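Local coordinates for hypothetical nigD-like protein (Bacteroides caccae, PDB 3QWN) that is of unknown function but, as a NigD-like protein, is probably an immunity protein or antitoxin that protects its producer against a bacteriocin-type toxin, at residues A[16-21]-A[25-30]; A[52-57]-A[163-168]. All coordinates share one frame; numbering follows the deposited sequence.

Contact 1 (A[16-21]-A[25-30])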
loop_
_atom_site.group_PDB
_atom_site.type_symbol
_atom_site.label_atom_id
_atom_site.label_comp_id
_atom_site.label_asym_id
_atom_site.label_seq_id
_atom_site.Cartn_x
_atom_site.Cartn_y
_atom_site.Cartn_z
ATOM N N THR A 16 6.182 2.227 -9.262
ATOM C CA THR A 16 7.539 2.246 -8.732
ATOM C C THR A 16 8.323 3.276 -9.565
ATOM O O THR A 16 8.152 3.342 -10.777
ATOM C CB THR A 16 8.169 0.850 -8.721
ATOM O OG1 THR A 16 7.332 -0.023 -7.970
ATOM C CG2 THR A 16 9.553 0.844 -8.093
ATOM N N VAL A 17 9.088 4.126 -8.922
ATOM C CA VAL A 17 9.942 5.082 -9.639
ATOM C C VAL A 17 11.387 4.805 -9.253
ATOM O O VAL A 17 11.642 4.358 -8.139
ATOM C CB VAL A 17 9.577 6.578 -9.447
ATOM C CG1 VAL A 17 8.235 6.902 -10.063
ATOM C CG2 VAL A 17 9.628 6.997 -7.973
ATOM N N LYS A 18 12.325 5.046 -10.178
ATOM C CA LYS A 18 13.762 4.938 -9.952
ATOM C C LYS A 18 14.394 6.256 -10.308
ATOM O O LYS A 18 13.958 6.935 -11.257
ATOM C CB LYS A 18 14.429 3.802 -10.759
ATOM C CG LYS A 18 13.669 2.480 -10.749
ATOM C CD LYS A 18 14.530 1.287 -11.144
ATOM C CE LYS A 18 13.725 0.024 -10.867
ATOM N NZ LYS A 18 14.355 -1.227 -11.372
ATOM N N ALA A 19 15.402 6.627 -9.507
ATOM C CA ALA A 19 16.258 7.781 -9.651
ATOM C C ALA A 19 17.618 7.338 -10.160
ATOM O O ALA A 19 18.045 6.192 -9.937
ATOM C CB ALA A 19 16.413 8.497 -8.325
ATOM N N GLY A 20 18.299 8.260 -10.828
ATOM C CA GLY A 20 19.638 8.044 -11.307
ATOM C C GLY A 20 20.585 8.747 -10.365
ATOM O O GLY A 20 20.229 9.037 -9.216
ATOM N N THR A 21 21.770 9.087 -10.873
ATOM C CA THR A 21 22.867 9.602 -10.081
ATOM C C THR A 21 22.618 10.966 -9.447
ATOM O O THR A 21 23.266 11.262 -8.428
ATOM C CB THR A 21 24.135 9.585 -10.906
ATOM O OG1 THR A 21 23.999 10.470 -12.017
ATOM C CG2 THR A 21 24.450 8.183 -11.401
ATOM N N ILE A 25 13.982 11.535 -11.322
ATOM C CA ILE A 25 13.264 10.311 -11.687
ATOM C C ILE A 25 13.531 9.985 -13.152
ATOM O O ILE A 25 13.239 10.787 -14.029
ATOM C CB ILE A 25 11.750 10.407 -11.365
ATOM C CG1 ILE A 25 11.510 10.842 -9.901
ATOM C CG2 ILE A 25 11.034 9.070 -11.717
ATOM C CD1 ILE A 25 11.975 9.812 -8.799
ATOM N N GLN A 26 14.074 8.797 -13.406
ATOM C CA GLN A 26 14.473 8.385 -14.746
ATOM C C GLN A 26 13.607 7.271 -15.257
ATOM O O GLN A 26 13.529 7.077 -16.466
ATOM C CB GLN A 26 15.949 7.928 -14.762
ATOM C CG GLN A 26 16.940 8.815 -14.020
ATOM C CD GLN A 26 17.572 9.918 -14.843
ATOM O OE1 GLN A 26 18.805 10.063 -14.844
ATOM N NE2 GLN A 26 16.758 10.780 -15.483
ATOM N N THR A 27 12.985 6.522 -14.343
ATOM C CA THR A 27 12.166 5.356 -14.654
ATOM C C THR A 27 10.903 5.305 -13.824
ATOM O O THR A 27 10.930 5.608 -12.640
ATOM C CB THR A 27 13.001 4.112 -14.402
ATOM O OG1 THR A 27 14.079 4.184 -15.318
ATOM C CG2 THR A 27 12.225 2.801 -14.595
ATOM N N LEU A 28 9.812 4.857 -14.456
ATOM C CA LEU A 28 8.507 4.660 -13.859
ATOM C C LEU A 28 8.082 3.255 -14.250
ATOM O O LEU A 28 8.190 2.886 -15.409
ATOM C CB LEU A 28 7.499 5.767 -14.310
ATOM C CG LEU A 28 6.124 5.631 -13.719
ATOM C CD1 LEU A 28 5.540 6.950 -13.353
ATOM C CD2 LEU A 28 5.237 4.837 -14.600
ATOM N N ILE A 29 7.684 2.440 -13.283
ATOM C CA ILE A 29 7.304 1.055 -13.566
ATOM C C ILE A 29 5.864 0.889 -13.137
ATOM O O ILE A 29 5.567 0.828 -11.937
ATOM C CB ILE A 29 8.235 -0.033 -12.972
ATOM C CG1 ILE A 29 9.724 0.340 -13.142
ATOM C CG2 ILE A 29 7.914 -1.388 -13.601
ATOM C CD1 ILE A 29 10.589 -0.407 -12.338
ATOM N N PRO A 30 4.942 0.893 -14.129
ATOM C CA PRO A 30 3.521 0.694 -13.799
ATOM C C PRO A 30 3.296 -0.699 -13.235
ATOM O O PRO A 30 4.107 -1.587 -13.454
ATOM C CB PRO A 30 2.809 0.862 -15.152
ATOM C CG PRO A 30 3.823 1.390 -16.100
ATOM C CD PRO A 30 5.151 0.939 -15.594
HETATM O O HOH W 1 5.320 -1.309 -9.753
HETATM O O HOH W 2 21.331 10.968 -13.636
#

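Contact 2 (A[52-57]-A[163-168])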
loop_
_atom_site.group_PDB
_atom_site.type_symbol
_atom_site.label_atom_id
_atom_site.label_comp_id
_atom_site.label_asym_id
_atom_site.label_seq_id
_atom_site.Cartn_x
_atom_site.Cartn_y
_atom_site.Cartn_z
ATOM N N SER A 52 14.983 3.212 -5.641
ATOM C CA SER A 52 13.603 2.947 -6.081
ATOM C C SER A 52 12.655 3.220 -4.952
ATOM O O SER A 52 12.955 2.917 -3.790
ATOM C CB SER A 52 13.416 1.508 -6.542
ATOM O OG SER A 52 14.139 1.280 -7.737
ATOM N N ARG A 53 11.516 3.790 -5.281
ATOM C CA ARG A 53 10.449 4.061 -4.326
ATOM C C ARG A 53 9.117 3.656 -4.901
ATOM O O ARG A 53 8.855 3.890 -6.083
ATOM C CB ARG A 53 10.408 5.548 -3.917
ATOM C CG ARG A 53 11.664 6.011 -3.230
ATOM C CD ARG A 53 11.489 7.348 -2.553
ATOM N NE ARG A 53 10.870 7.199 -1.243
ATOM C CZ ARG A 53 11.532 6.958 -0.120
ATOM N NH1 ARG A 53 12.855 6.809 -0.136
ATOM N NH2 ARG A 53 10.878 6.855 1.029
ATOM N N ARG A 54 8.291 3.016 -4.056
ATOM C CA ARG A 54 6.893 2.662 -4.292
ATOM C C ARG A 54 6.114 3.950 -3.964
ATOM O O ARG A 54 6.192 4.419 -2.825
ATOM C CB ARG A 54 6.507 1.463 -3.410
ATOM C CG ARG A 54 5.060 0.969 -3.498
ATOM C CD ARG A 54 4.837 0.230 -4.773
ATOM N NE ARG A 54 3.506 -0.374 -4.891
ATOM C CZ ARG A 54 3.066 -0.942 -6.010
ATOM N NH1 ARG A 54 3.830 -0.962 -7.096
ATOM N NH2 ARG A 54 1.848 -1.467 -6.064
ATOM N N VAL A 55 5.431 4.563 -4.970
ATOM C CA VAL A 55 4.754 5.858 -4.822
ATOM C C VAL A 55 3.398 5.876 -5.548
ATOM O O VAL A 55 3.100 4.980 -6.330
ATOM C CB VAL A 55 5.675 7.017 -5.403
ATOM C CG1 VAL A 55 6.943 7.235 -4.575
ATOM C CG2 VAL A 55 6.023 6.787 -6.878
HETATM N N MSE A 56 2.616 6.956 -5.330
HETATM C CA MSE A 56 1.386 7.304 -6.058
HETATM C C MSE A 56 1.766 8.332 -7.159
HETATM O O MSE A 56 2.584 9.239 -6.944
HETATM C CB MSE A 56 0.287 7.858 -5.131
HETATM C CG MSE A 56 -0.155 6.839 -4.078
HETATM SE SE MSE A 56 -0.740 5.124 -4.861
HETATM C CE MSE A 56 -2.264 5.776 -5.881
ATOM N N SER A 57 1.208 8.177 -8.349
ATOM C CA SER A 57 1.573 9.100 -9.415
ATOM C C SER A 57 0.470 9.302 -10.413
ATOM O O SER A 57 -0.242 8.364 -10.785
ATOM C CB SER A 57 2.812 8.577 -10.152
ATOM O OG SER A 57 3.297 9.436 -11.168
ATOM N N TYR A 163 -3.114 5.614 0.959
ATOM C CA TYR A 163 -2.639 4.570 0.074
ATOM C C TYR A 163 -1.613 3.714 0.784
ATOM O O TYR A 163 -0.630 4.237 1.279
ATOM C CB TYR A 163 -2.045 5.216 -1.199
ATOM C CG TYR A 163 -3.023 6.145 -1.884
ATOM C CD1 TYR A 163 -3.990 5.654 -2.764
ATOM C CD2 TYR A 163 -3.003 7.520 -1.637
ATOM C CE1 TYR A 163 -4.895 6.515 -3.404
ATOM C CE2 TYR A 163 -3.913 8.386 -2.259
ATOM C CZ TYR A 163 -4.834 7.885 -3.160
ATOM O OH TYR A 163 -5.695 8.759 -3.790
ATOM N N LEU A 164 -1.853 2.396 0.831
ATOM C CA LEU A 164 -0.958 1.422 1.449
ATOM C C LEU A 164 -0.521 0.346 0.443
ATOM O O LEU A 164 -1.321 -0.119 -0.345
ATOM C CB LEU A 164 -1.663 0.738 2.650
ATOM C CG LEU A 164 -1.569 1.422 4.018
ATOM C CD1 LEU A 164 -2.424 2.697 4.089
ATOM C CD2 LEU A 164 -2.004 0.491 5.082
ATOM N N SER A 165 0.742 -0.061 0.499
ATOM C CA SER A 165 1.294 -1.149 -0.301
ATOM C C SER A 165 2.034 -2.013 0.679
ATOM O O SER A 165 3.106 -1.620 1.146
ATOM C CB SER A 165 2.199 -0.629 -1.415
ATOM O OG SER A 165 1.536 -0.550 -2.664
ATOM N N VAL A 166 1.393 -3.094 1.132
ATOM C CA VAL A 166 1.968 -4.000 2.118
ATOM C C VAL A 166 2.944 -4.967 1.410
ATOM O O VAL A 166 2.473 -5.812 0.635
ATOM C CB VAL A 166 0.881 -4.784 2.917
ATOM C CG1 VAL A 166 1.518 -5.588 4.038
ATOM C CG2 VAL A 166 -0.192 -3.856 3.468
ATOM N N PRO A 167 4.281 -4.896 1.688
ATOM C CA PRO A 167 5.229 -5.851 1.050
ATOM C C PRO A 167 4.995 -7.301 1.472
ATOM O O PRO A 167 4.802 -7.567 2.652
ATOM C CB PRO A 167 6.603 -5.356 1.518
ATOM C CG PRO A 167 6.328 -4.590 2.769
ATOM C CD PRO A 167 4.985 -3.951 2.583
ATOM N N LEU A 168 5.016 -8.237 0.511
ATOM C CA LEU A 168 4.750 -9.652 0.790
ATOM C C LEU A 168 5.963 -10.562 0.504
ATOM O O LEU A 168 5.824 -11.788 0.482
ATOM C CB LEU A 168 3.522 -10.136 -0.022
ATOM C CG LEU A 168 2.231 -9.345 0.090
ATOM C CD1 LEU A 168 1.227 -9.818 -0.958
ATOM C CD2 LEU A 168 1.659 -9.407 1.489
#

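Contact 1 (A[16-21]-A[25-30])
A beta hairpin with a classic beta bulge lies within the NigD-like N-terminal OB domain, and T16 to A19 pair here with I25 to I29. The strands are antiparallel, at 153°. T16 and I29 form a hydrogen-bonded pair: T16 N gives to I29 O, and I29 N gives to T16 O at 2.7 Å. V17 and L28 follow as a non-hydrogen-bonded pair. K18 N then gives to T27 O. At the bulge Q26 and T27 both face K18, and K18 O accepts two N-H groups, from Q26 N at 2.8 Å and from T27 N at 3.3 Å. The extra residue shifts the register by one, which sets A19 across from I25.

V17 and I25 meet on the buried side, V17 CB lying 3.7 Å from I25 CG2. I25 CD1 also reaches V17 CG2. L75 of strand 68-77 packs on both residues. On the other face K18 and T27 lie side by side, CB to CB 3.9 Å. The K18 chain stays extended beyond CG, which carries CE past T27 to I29 CD1, at 3.5 Å. Q26 bends at chi2 (-90°) and lays CG against G20 N. A water donates to Q26 OE1 and lies 3.2 Å from T21 OG1. At the far end another water accepts from T16 OG1 and donates to I29 O.

Contact 2 (A[52-57]-A[163-168])
R54 CG points away from the backbone N (chi1 179°) and the chain then bends at chi2 (74°), which presents NE to S165. M56, a selenomethionine, bends at both chi2 and chi3 and folds its SE and CE over the ring of Y163. These two pairs join strand 52-63 of the N-terminal domain to strand 158-167 of the C-terminal beta sandwich domain. The contact is made by side chains; R54 CA and S165 CA are 7.9 Å apart.

R54 NE donates to S165 OG at 3.0 Å. The bond is nearly straight, 171° at the hydrogen, and OG sits at the guanidinium edge, in its plane. M56 crosses Y163 at about a right angle. CE stands over one ring face, 4.0 Å from the centroid, as a CH-pi contact, and lies 3.6 Å from Y163 CD1. SE lies obliquely over the ring, a Met-aromatic contact. F14 of strand 13-19 packs on R54, M56 and S165.

R54 NH1 forms a salt bridge with D31, and N113 OD1 bonds both R54 NH2 and S165 OG. The guanidinium is therefore gripped through all three nitrogens. Its buried charge is probably balanced by D31, while S165 and N113 fix its rotation at the domain interface.

Contacts 1 and 2 lie in series along the chain, with centres about 13 Å apart. Strands 13-19 and 52-63 are neighbours in one sheet, so the two contacts touch directly. V17 N lies 2.9 Å from R53 O, a probable hydrogen bond. K18 CG packs on S52 OG at 3.3 Å. The strand holding 16-19 thus pairs with 25-30 on one edge and with 52-57 on the other. Contact 1 is local and within the N-terminal domain, whereas contact 2 leaves that sheet for the C-terminal domain. Contact 2 is buried and contact 1 partly buried: the centre of contact 2 lies about 5 Å from the centre of the chain, that of contact 1 about 18 Å.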